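Local coordinates for chitosanase (Bacillus subtilis subsp. subtilis str. 168, PDB 7C6C), which catalyses the endohydrolysis of beta-1,4 linkages between D-glucosamine residues in partly acetylated chitosan and probably helps defend against fungi, at residues 12-17 and 212-217; 137-142 and 182-187; 145-150 and 190-195; 165-170 and 178-183. All coordinates share one frame; numbering follows the deposited sequence. Where two conformers were deposited one is given.

Contact 1 (12-17 and 212-217)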
# COMPACT_ATOMS: atom_id res chain seq x y z
N GLU A 12 7.02 -6.42 2.26
CA GLU A 12 6.90 -5.86 0.92
C GLU A 12 6.57 -6.94 -0.11
O GLU A 12 5.84 -6.67 -1.07
CB GLU A 12 8.17 -5.10 0.57
CG GLU A 12 8.31 -3.86 1.43
CD GLU A 12 9.65 -3.15 1.33
OE1 GLU A 12 10.64 -3.77 0.91
OE2 GLU A 12 9.71 -1.95 1.69
N GLN A 13 7.10 -8.15 0.06
CA GLN A 13 6.76 -9.22 -0.88
C GLN A 13 5.32 -9.68 -0.71
O GLN A 13 4.67 -10.05 -1.70
CB GLN A 13 7.77 -10.36 -0.76
CG GLN A 13 9.14 -9.93 -1.24
CD GLN A 13 10.14 -11.06 -1.27
OE1 GLN A 13 9.80 -12.21 -1.00
NE2 GLN A 13 11.38 -10.73 -1.60
N LEU A 14 4.79 -9.63 0.52
CA LEU A 14 3.36 -9.85 0.71
C LEU A 14 2.54 -8.80 -0.03
O LEU A 14 1.65 -9.13 -0.83
CB LEU A 14 3.02 -9.84 2.20
CG LEU A 14 3.49 -11.07 2.98
CD1 LEU A 14 3.50 -10.80 4.47
CD2 LEU A 14 2.63 -12.28 2.64
N THR A 15 2.86 -7.52 0.17
CA THR A 15 2.16 -6.46 -0.54
C THR A 15 2.27 -6.65 -2.05
O THR A 15 1.29 -6.45 -2.78
CB THR A 15 2.70 -5.09 -0.12
OG1 THR A 15 2.37 -4.87 1.26
CG2 THR A 15 2.12 -3.98 -0.97
N SER A 16 3.44 -7.07 -2.53
CA SER A 16 3.63 -7.28 -3.95
C SER A 16 2.69 -8.36 -4.49
O SER A 16 2.16 -8.24 -5.59
CB SER A 16 5.09 -7.61 -4.23
OG SER A 16 5.36 -7.69 -5.61
N ILE A 17 2.49 -9.44 -3.72
CA ILE A 17 1.50 -10.44 -4.12
C ILE A 17 0.13 -9.80 -4.23
O ILE A 17 -0.61 -9.99 -5.21
CB ILE A 17 1.48 -11.61 -3.13
CG1 ILE A 17 2.78 -12.41 -3.21
CG2 ILE A 17 0.25 -12.50 -3.38
CD1 ILE A 17 2.96 -13.37 -2.04
N ASP A 212 -7.17 -12.34 4.52
CA ASP A 212 -7.05 -13.73 4.93
C ASP A 212 -5.62 -14.24 4.84
O ASP A 212 -5.21 -15.06 5.67
CB ASP A 212 -8.00 -14.62 4.12
CG ASP A 212 -8.20 -15.98 4.76
OD1 ASP A 212 -8.67 -16.03 5.92
OD2 ASP A 212 -7.89 -16.99 4.11
N VAL A 213 -4.84 -13.78 3.86
CA VAL A 213 -3.44 -14.18 3.80
C VAL A 213 -2.71 -13.73 5.06
O VAL A 213 -1.94 -14.49 5.67
CB VAL A 213 -2.77 -13.64 2.52
CG1 VAL A 213 -1.27 -13.89 2.56
CG2 VAL A 213 -3.37 -14.29 1.29
N LEU A 214 -2.94 -12.48 5.46
CA LEU A 214 -2.30 -11.95 6.65
C LEU A 214 -2.79 -12.66 7.91
O LEU A 214 -1.99 -13.00 8.79
CB LEU A 214 -2.54 -10.44 6.74
CG LEU A 214 -1.89 -9.63 5.60
CD1 LEU A 214 -2.49 -8.22 5.52
CD2 LEU A 214 -0.36 -9.58 5.76
N ARG A 215 -4.09 -12.93 7.98
CA ARG A 215 -4.61 -13.67 9.12
C ARG A 215 -4.01 -15.07 9.21
O ARG A 215 -3.79 -15.58 10.31
CB ARG A 215 -6.14 -13.74 9.06
CG ARG A 215 -6.75 -13.94 10.44
CD ARG A 215 -8.24 -14.20 10.41
NE ARG A 215 -9.01 -13.13 9.77
CZ ARG A 215 -9.48 -12.05 10.40
NH1 ARG A 215 -9.24 -11.84 11.69
NH2 ARG A 215 -10.20 -11.16 9.72
N SER A 216 -3.75 -15.70 8.06
CA SER A 216 -3.16 -17.04 8.09
C SER A 216 -1.77 -17.03 8.71
O SER A 216 -1.38 -18.01 9.36
CB SER A 216 -3.11 -17.63 6.68
OG SER A 216 -4.42 -17.93 6.22
N ILE A 217 -1.01 -15.95 8.53
CA ILE A 217 0.28 -15.83 9.20
C ILE A 217 0.08 -15.77 10.71
O ILE A 217 0.80 -16.43 11.47
CB ILE A 217 1.04 -14.60 8.67
CG1 ILE A 217 1.22 -14.67 7.14
CG2 ILE A 217 2.38 -14.46 9.38
CD1 ILE A 217 1.83 -13.42 6.54
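Leu14 of helix 5-20 meets Val213, Leu214 and Ile217 of helix 209-219 in the buried helical packing of this glycoside hydrolase family 46 domain. The two segments run roughly antiparallel, with an angle of 147° between their directions, and their axes come no nearer than 11.7 Å. At that spacing long apolar side chains must bridge the gap, and Leu14 does so almost alone on its side. Its CG lies anti to the carbonyl carbon (chi1 -72°), which sends both methyls across toward the other helix. Ile217 reaches back in the same manner, and the two chains meet tip to tip, Leu14 CD1 standing 3.7 Å from Ile217 CD1. The second methyl is close as well: Leu14 CD2 is 4.1 Å from the same Ile217 CD1, so the end of the isoleucine sits against the fork of the leucine. The remaining contacts are divided between the two branches. Leu14 CD1 approaches Leu214 CD2 at 4.2 Å, and Leu14 CD2 approaches Val213 CG1 at 4.2 Å. Val231 of strand 229-233 touches both Leu14 and Val213, while Leu214 packs on Val139, linking this helix pair to the two-stranded sheet of 229-233 and 237-241 and to helix 134-147. At the Asp212 end of the second segment a bound malate touches Asp212 and Val213. Across the interface itself only methyl groups meet, so the attraction is dispersive and hydrophobic, and the fit depends on shape rather than on directional bonds.

Contact 2 (137-142 and 182-187)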
# COMPACT_ATOMS: atom_id res chain seq x y z
N ARG A 137 3.01 -4.74 12.43
CA ARG A 137 3.61 -3.64 11.67
C ARG A 137 3.51 -3.88 10.17
O ARG A 137 3.25 -2.94 9.41
CB ARG A 137 5.06 -3.43 12.10
CG ARG A 137 5.20 -2.86 13.50
CD ARG A 137 6.64 -2.75 13.93
NE ARG A 137 6.74 -2.34 15.33
CZ ARG A 137 7.77 -2.59 16.13
NH1 ARG A 137 8.83 -3.26 15.67
NH2 ARG A 137 7.76 -2.18 17.39
N ALA A 138 3.69 -5.12 9.73
CA ALA A 138 3.54 -5.44 8.31
C ALA A 138 2.10 -5.23 7.85
O ALA A 138 1.86 -4.76 6.73
CB ALA A 138 3.98 -6.88 8.06
N VAL A 139 1.13 -5.59 8.69
CA VAL A 139 -0.26 -5.33 8.35
C VAL A 139 -0.51 -3.83 8.22
O VAL A 139 -1.19 -3.38 7.29
CB VAL A 139 -1.22 -5.98 9.36
CG1 VAL A 139 -2.66 -5.58 9.09
CG2 VAL A 139 -1.07 -7.50 9.34
N MET A 140 0.04 -3.03 9.15
CA MET A 140 -0.13 -1.58 9.04
C MET A 140 0.47 -1.04 7.75
O MET A 140 -0.13 -0.18 7.09
CB MET A 140 0.50 -0.86 10.24
CG MET A 140 -0.07 -1.23 11.61
SD MET A 140 -1.85 -1.02 11.79
CE MET A 140 -2.37 -2.74 11.82
N TYR A 141 1.66 -1.53 7.40
CA TYR A 141 2.35 -1.09 6.18
C TYR A 141 1.50 -1.39 4.95
O TYR A 141 1.29 -0.52 4.09
CB TYR A 141 3.70 -1.81 6.14
CG TYR A 141 4.73 -1.41 5.11
CD1 TYR A 141 4.60 -0.27 4.32
CD2 TYR A 141 5.87 -2.18 4.95
CE1 TYR A 141 5.57 0.07 3.39
CE2 TYR A 141 6.84 -1.86 4.04
CZ TYR A 141 6.69 -0.73 3.26
OH TYR A 141 7.66 -0.39 2.35
N ASP A 142 1.00 -2.62 4.84
CA ASP A 142 0.15 -2.97 3.70
C ASP A 142 -1.12 -2.12 3.69
O ASP A 142 -1.59 -1.70 2.63
CB ASP A 142 -0.22 -4.45 3.75
CG ASP A 142 -1.00 -4.86 2.53
OD1 ASP A 142 -0.41 -4.87 1.43
OD2 ASP A 142 -2.22 -5.14 2.66
N ASN A 182 -6.37 -9.19 15.25
CA ASN A 182 -7.48 -9.92 14.66
C ASN A 182 -8.68 -9.00 14.45
O ASN A 182 -9.36 -9.07 13.42
CB ASN A 182 -7.85 -11.12 15.51
CG ASN A 182 -6.82 -12.22 15.42
OD1 ASN A 182 -6.12 -12.35 14.42
ND2 ASN A 182 -6.73 -13.04 16.46
N LYS A 183 -8.95 -8.12 15.41
CA LYS A 183 -10.03 -7.16 15.24
C LYS A 183 -9.71 -6.16 14.14
O LYS A 183 -10.61 -5.76 13.38
CB LYS A 183 -10.34 -6.45 16.56
CG LYS A 183 -10.66 -7.41 17.70
CD LYS A 183 -11.98 -7.07 18.39
CE LYS A 183 -12.27 -8.03 19.54
NZ LYS A 183 -13.72 -8.10 19.88
N PHE A 184 -8.45 -5.74 14.03
CA PHE A 184 -8.05 -4.85 12.94
C PHE A 184 -8.32 -5.49 11.59
O PHE A 184 -8.84 -4.84 10.67
CB PHE A 184 -6.58 -4.49 13.06
CG PHE A 184 -6.13 -3.45 12.07
CD1 PHE A 184 -5.72 -3.81 10.80
CD2 PHE A 184 -6.17 -2.10 12.40
CE1 PHE A 184 -5.33 -2.84 9.88
CE2 PHE A 184 -5.79 -1.14 11.49
CZ PHE A 184 -5.37 -1.51 10.23
N LEU A 185 -7.96 -6.77 11.44
CA LEU A 185 -8.20 -7.45 10.17
C LEU A 185 -9.69 -7.53 9.87
O LEU A 185 -10.11 -7.39 8.72
CB LEU A 185 -7.53 -8.83 10.19
CG LEU A 185 -5.99 -8.78 10.19
CD1 LEU A 185 -5.40 -10.13 10.57
CD2 LEU A 185 -5.48 -8.35 8.82
N ASP A 186 -10.52 -7.73 10.91
CA ASP A 186 -11.97 -7.70 10.73
C ASP A 186 -12.44 -6.34 10.24
O ASP A 186 -13.26 -6.23 9.32
CB ASP A 186 -12.67 -8.02 12.05
CG ASP A 186 -12.54 -9.47 12.46
OD1 ASP A 186 -12.11 -10.30 11.63
OD2 ASP A 186 -12.89 -9.77 13.62
N VAL A 187 -11.95 -5.27 10.89
CA VAL A 187 -12.33 -3.91 10.51
C VAL A 187 -11.90 -3.62 9.08
O VAL A 187 -12.65 -3.03 8.30
CB VAL A 187 -11.73 -2.92 11.52
CG1 VAL A 187 -11.79 -1.50 10.98
CG2 VAL A 187 -12.46 -3.01 12.86
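One face of the Phe184 ring is occupied by the Met140 methyl: CE stands 3.5 Å from the ring centroid of Phe184, only 8° off the normal, and thus makes a nearly central CH-pi contact. Val139 CG1 approaches the same ring obliquely, 3.9 Å from Phe184 CE1, while the Trp180 ring also meets it. The sulfur takes part too. Met140 SD lies over the face, 4.2 Å from the Phe184 centroid, which makes this a Met-aromatic contact; bends at chi2 and chi3 curl the methionine so that its methyl comes to rest above the ring centre. This is packing between helix 134-147 and helix 177-193, which run nearly parallel here at 18°, the axes of the two segments approaching to 11.4 Å. Phe184, with CG anti to the backbone N (chi1 -173°), projects into the space between them, and Val139 and Phe184 pass alongside each other, pointing opposite ways. Beyond the ring, Val139 CG1 touches Leu185 CD2 at 4.0 Å. Ile160 and Thr163 of helix 156-167 also pack on Phe184, and Phe156 of that third helix touches Met140.

Contact 3 (145-150 and 190-195)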
# COMPACT_ATOMS: atom_id res chain seq x y z
N ILE A 145 -0.66 1.44 2.32
CA ILE A 145 -0.43 1.44 0.88
C ILE A 145 -1.76 1.36 0.13
O ILE A 145 -1.95 2.05 -0.87
CB ILE A 145 0.54 0.31 0.49
CG1 ILE A 145 1.97 0.69 0.90
CG2 ILE A 145 0.46 0.03 -1.01
CD1 ILE A 145 2.95 -0.43 0.82
N GLN A 146 -2.69 0.52 0.61
CA GLN A 146 -3.96 0.40 -0.10
C GLN A 146 -4.93 1.52 0.27
O GLN A 146 -5.60 2.07 -0.61
CB GLN A 146 -4.59 -0.96 0.17
CG GLN A 146 -5.94 -1.11 -0.52
CD GLN A 146 -6.53 -2.51 -0.42
OE1 GLN A 146 -6.36 -3.21 0.58
NE2 GLN A 146 -7.26 -2.91 -1.46
N HIS A 147 -5.02 1.87 1.55
CA HIS A 147 -6.07 2.76 2.03
C HIS A 147 -5.66 4.23 2.07
O HIS A 147 -6.53 5.10 2.16
CB HIS A 147 -6.52 2.32 3.43
CG HIS A 147 -7.15 0.97 3.45
ND1 HIS A 147 -8.52 0.78 3.57
CD2 HIS A 147 -6.61 -0.27 3.38
CE1 HIS A 147 -8.78 -0.51 3.57
NE2 HIS A 147 -7.64 -1.17 3.45
N GLY A 148 -4.36 4.52 2.02
CA GLY A 148 -3.88 5.87 2.17
C GLY A 148 -3.86 6.33 3.62
O GLY A 148 -4.46 5.72 4.50
N ASP A 149 -3.15 7.44 3.86
CA ASP A 149 -3.05 8.04 5.18
C ASP A 149 -3.83 9.35 5.27
O ASP A 149 -3.41 10.30 5.93
CB ASP A 149 -1.58 8.26 5.57
CG ASP A 149 -1.39 8.50 7.06
OD1 ASP A 149 -2.25 8.09 7.87
OD2 ASP A 149 -0.36 9.12 7.42
N GLY A 150 -4.99 9.41 4.62
CA GLY A 150 -5.81 10.60 4.63
C GLY A 150 -6.71 10.69 5.85
O GLY A 150 -6.52 10.00 6.85
N ASP A 190 -14.17 -5.41 6.58
CA ASP A 190 -15.45 -4.72 6.45
C ASP A 190 -15.30 -3.48 5.59
O ASP A 190 -16.19 -3.15 4.79
CB ASP A 190 -15.99 -4.36 7.83
CG ASP A 190 -16.46 -5.56 8.61
OD1 ASP A 190 -16.69 -6.63 8.00
OD2 ASP A 190 -16.61 -5.44 9.84
N ASP A 191 -14.19 -2.76 5.74
CA ASP A 191 -14.00 -1.55 4.95
C ASP A 191 -13.78 -1.86 3.48
O ASP A 191 -14.26 -1.13 2.60
CB ASP A 191 -12.83 -0.74 5.51
CG ASP A 191 -12.72 0.61 4.87
OD1 ASP A 191 -13.67 1.39 5.05
OD2 ASP A 191 -11.71 0.90 4.19
N LEU A 192 -13.05 -2.94 3.18
CA LEU A 192 -12.83 -3.33 1.79
C LEU A 192 -14.12 -3.79 1.13
O LEU A 192 -14.31 -3.58 -0.07
CB LEU A 192 -11.76 -4.43 1.71
CG LEU A 192 -10.34 -4.00 2.08
CD1 LEU A 192 -9.44 -5.22 2.16
CD2 LEU A 192 -9.81 -2.97 1.09
N MET A 193 -15.01 -4.41 1.89
CA MET A 193 -16.27 -4.91 1.34
C MET A 193 -17.28 -3.79 1.12
O MET A 193 -18.07 -3.86 0.19
CB MET A 193 -16.85 -5.98 2.26
CG MET A 193 -16.03 -7.26 2.21
SD MET A 193 -16.07 -8.10 0.62
CE MET A 193 -17.67 -8.90 0.70
N ASN A 194 -17.27 -2.76 1.96
CA ASN A 194 -18.25 -1.68 1.87
C ASN A 194 -17.58 -0.36 2.21
O ASN A 194 -17.87 0.26 3.24
CB ASN A 194 -19.46 -1.96 2.76
CG ASN A 194 -20.29 -3.12 2.25
OD1 ASN A 194 -20.95 -3.01 1.21
ND2 ASN A 194 -20.27 -4.23 2.97
N PRO A 195 -16.69 0.11 1.35
CA PRO A 195 -16.00 1.38 1.62
C PRO A 195 -16.95 2.56 1.51
O PRO A 195 -17.95 2.52 0.78
CB PRO A 195 -14.93 1.44 0.53
CG PRO A 195 -15.46 0.61 -0.57
CD PRO A 195 -16.25 -0.49 0.07
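His147 ND1 has Asp191 OD2 beside it across the contact and gives its hydrogen bond to Asp154 O, while NE2 is bonded to Arg188 NE, a pairing consistent with a proton on ND1. Asp191 OD2 comes to the edge of the ring, in its plane, 3.3 Å from both His147 ND1 and His147 CE1, with the carboxylate turned 32° from the imidazole. Next to this polar group lies Leu192, whose side chain crosses the histidine at about a right angle; Leu192 CD2 is 3.6 Å from His147 CE1 and approaches the ring obliquely. The same methyl also serves Gln146. That extended side chain, its CG opposite the backbone N (chi1 178°), brings its amide to Leu192, with Gln146 OE1 3.5 Å from Leu192 CD2. Ser207 OG holds the amide NE2 and Arg188 NH2 holds OE1, so Arg188 bonds to both Gln146 and His147 and probably helps hold their relative positions. Gln146 is also about 5 Å, side chain to side chain, from Glu19, the predicted proton donor. The contact joins the C-terminal ends of helix 134-147 and helix 177-193, where Trp204 of helix 201-205 and Leu159 of helix 156-167 pack against it.

Contact 4 (165-170 and 178-183)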
# COMPACT_ATOMS: atom_id res chain seq x y z
N LYS A 165 -11.69 1.36 19.10
CA LYS A 165 -13.00 1.46 19.74
C LYS A 165 -13.62 0.08 19.94
O LYS A 165 -14.16 -0.22 21.00
CB LYS A 165 -13.93 2.37 18.93
CG LYS A 165 -15.26 2.66 19.60
CD LYS A 165 -16.07 3.70 18.82
CE LYS A 165 -17.42 3.97 19.48
NZ LYS A 165 -17.28 4.44 20.89
N LYS A 166 -13.53 -0.78 18.92
CA LYS A 166 -14.10 -2.13 19.04
C LYS A 166 -13.34 -2.96 20.07
O LYS A 166 -13.94 -3.76 20.79
CB LYS A 166 -14.09 -2.83 17.68
CG LYS A 166 -15.21 -2.41 16.75
CD LYS A 166 -15.21 -3.27 15.49
CE LYS A 166 -16.49 -3.08 14.70
NZ LYS A 166 -16.66 -1.68 14.23
N ALA A 167 -12.02 -2.80 20.14
CA ALA A 167 -11.19 -3.60 21.03
C ALA A 167 -11.14 -3.06 22.45
O ALA A 167 -10.64 -3.75 23.34
CB ALA A 167 -9.77 -3.71 20.48
N GLY A 168 -11.66 -1.86 22.69
CA GLY A 168 -11.54 -1.24 23.99
C GLY A 168 -10.20 -0.59 24.25
O GLY A 168 -9.82 -0.43 25.41
N GLY A 169 -9.48 -0.22 23.20
CA GLY A 169 -8.18 0.40 23.34
C GLY A 169 -7.17 -0.15 22.35
O GLY A 169 -7.49 -1.07 21.59
N SER A 170 -5.97 0.39 22.35
CA SER A 170 -4.86 -0.11 21.56
C SER A 170 -3.96 -0.97 22.42
O SER A 170 -4.10 -1.00 23.65
CB SER A 170 -4.05 1.07 21.01
OG SER A 170 -3.31 1.68 22.06
N LYS A 178 -2.30 -9.55 19.83
CA LYS A 178 -2.81 -10.55 18.90
C LYS A 178 -4.33 -10.43 18.74
O LYS A 178 -4.85 -10.51 17.62
CB LYS A 178 -2.39 -11.95 19.34
CG LYS A 178 -0.88 -12.12 19.45
CD LYS A 178 -0.47 -13.55 19.73
CE LYS A 178 1.04 -13.67 19.83
NZ LYS A 178 1.49 -15.08 20.06
N LYS A 179 -5.04 -10.22 19.85
CA LYS A 179 -6.48 -9.99 19.77
C LYS A 179 -6.78 -8.70 19.03
O LYS A 179 -7.70 -8.65 18.20
CB LYS A 179 -7.07 -9.94 21.17
CG LYS A 179 -8.59 -10.03 21.21
CD LYS A 179 -9.10 -10.30 22.61
CE LYS A 179 -9.36 -9.01 23.38
NZ LYS A 179 -9.54 -9.26 24.85
N TRP A 180 -6.02 -7.64 19.31
CA TRP A 180 -6.22 -6.37 18.63
C TRP A 180 -6.04 -6.51 17.12
O TRP A 180 -6.83 -5.98 16.34
CB TRP A 180 -5.25 -5.33 19.19
CG TRP A 180 -5.46 -3.94 18.65
CD1 TRP A 180 -6.24 -2.97 19.19
CD2 TRP A 180 -4.86 -3.38 17.48
NE1 TRP A 180 -6.17 -1.83 18.42
CE2 TRP A 180 -5.33 -2.05 17.37
CE3 TRP A 180 -3.97 -3.86 16.51
CZ2 TRP A 180 -4.94 -1.21 16.33
CZ3 TRP A 180 -3.58 -3.02 15.49
CH2 TRP A 180 -4.07 -1.71 15.40
N LEU A 181 -4.99 -7.23 16.70
CA LEU A 181 -4.73 -7.37 15.27
C LEU A 181 -5.82 -8.17 14.58
O LEU A 181 -6.19 -7.87 13.44
CB LEU A 181 -3.36 -8.01 15.05
CG LEU A 181 -2.89 -8.05 13.59
CD1 LEU A 181 -2.71 -6.64 13.04
CD2 LEU A 181 -1.61 -8.87 13.48
N ASN A 182 -6.37 -9.19 15.25
CA ASN A 182 -7.48 -9.92 14.66
C ASN A 182 -8.68 -9.00 14.45
O ASN A 182 -9.36 -9.07 13.42
CB ASN A 182 -7.85 -11.12 15.51
CG ASN A 182 -6.82 -12.22 15.42
OD1 ASN A 182 -6.12 -12.35 14.42
ND2 ASN A 182 -6.73 -13.04 16.46
N LYS A 183 -8.95 -8.12 15.41
CA LYS A 183 -10.03 -7.16 15.24
C LYS A 183 -9.71 -6.16 14.14
O LYS A 183 -10.61 -5.76 13.38
CB LYS A 183 -10.34 -6.45 16.56
CG LYS A 183 -10.66 -7.41 17.70
CD LYS A 183 -11.98 -7.07 18.39
CE LYS A 183 -12.27 -8.03 19.54
NZ LYS A 183 -13.72 -8.10 19.88
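Trp180 carries this contact with Ala167, Gly169 and Ser170, and its indole can be followed outward from the backbone. From CB the chain turns to CG, which is anti to the backbone N (chi1 -174°), and this swings the pyrrole side of the ring toward the segment 165-170. The first atom to touch is CD1: Ala167 CB approaches Trp180 CD1 obliquely at 3.8 Å. At the ring edge, near its plane, Gly169 O sits between two ring atoms, 3.3 Å from Trp180 CD1 and 3.5 Å from Trp180 NE1. Next comes the nitrogen. Trp180 NE1 lies 3.8 Å from Ser170 CA, but its hydrogen bond goes to Asn164 OD1, about a turn before Ala167 on helix 156-167, and that bond helps set the rotation of the indole. The benzo end turns inward, where the ring meets that of Phe184 and touches Met140 of helix 134-147. Lys183 lays its aliphatic chain beside the end of helix 156-167, with Lys183 CD 4.4 Å from Ala167 CA. Small residues permit this closeness: the CA atoms of Ala167 and Trp180 are 6.2 Å apart. Gly168, with a positive phi of 80°, takes the chain out of helical geometry, and both it and Gly169 have backbone angles that would jam a side chain against the preceding carbonyl O. The arrangement is that of a helix-loop-helix connection in which helix 156-167 ends in a glycine turn and, after the loop 168-176, helix 177-193 begins, with a tryptophan edge set against the turn.

How the contacts relate
Contacts 1, 2 and 3 are buried, while contact 4 lies farther out, about 22 Å from the chain centre to its own centre, and is only partly buried. Helix 177-193 serves contacts 2, 3 and 4, and helix 134-147 is its partner in the first two of these. Contact 1 uses a different helix pair but joins contact 2 through polar links, Glu12 to Tyr141 and Thr15 to Asp142. Chemistry shifts with place: aliphatic methyls in contact 1, methyl and sulfur over an aromatic face in contact 2, a polar cluster in contact 3 near the predicted catalytic acid, and in contact 4 a glycine turn set against an indole edge, with lysines toward the solvent side.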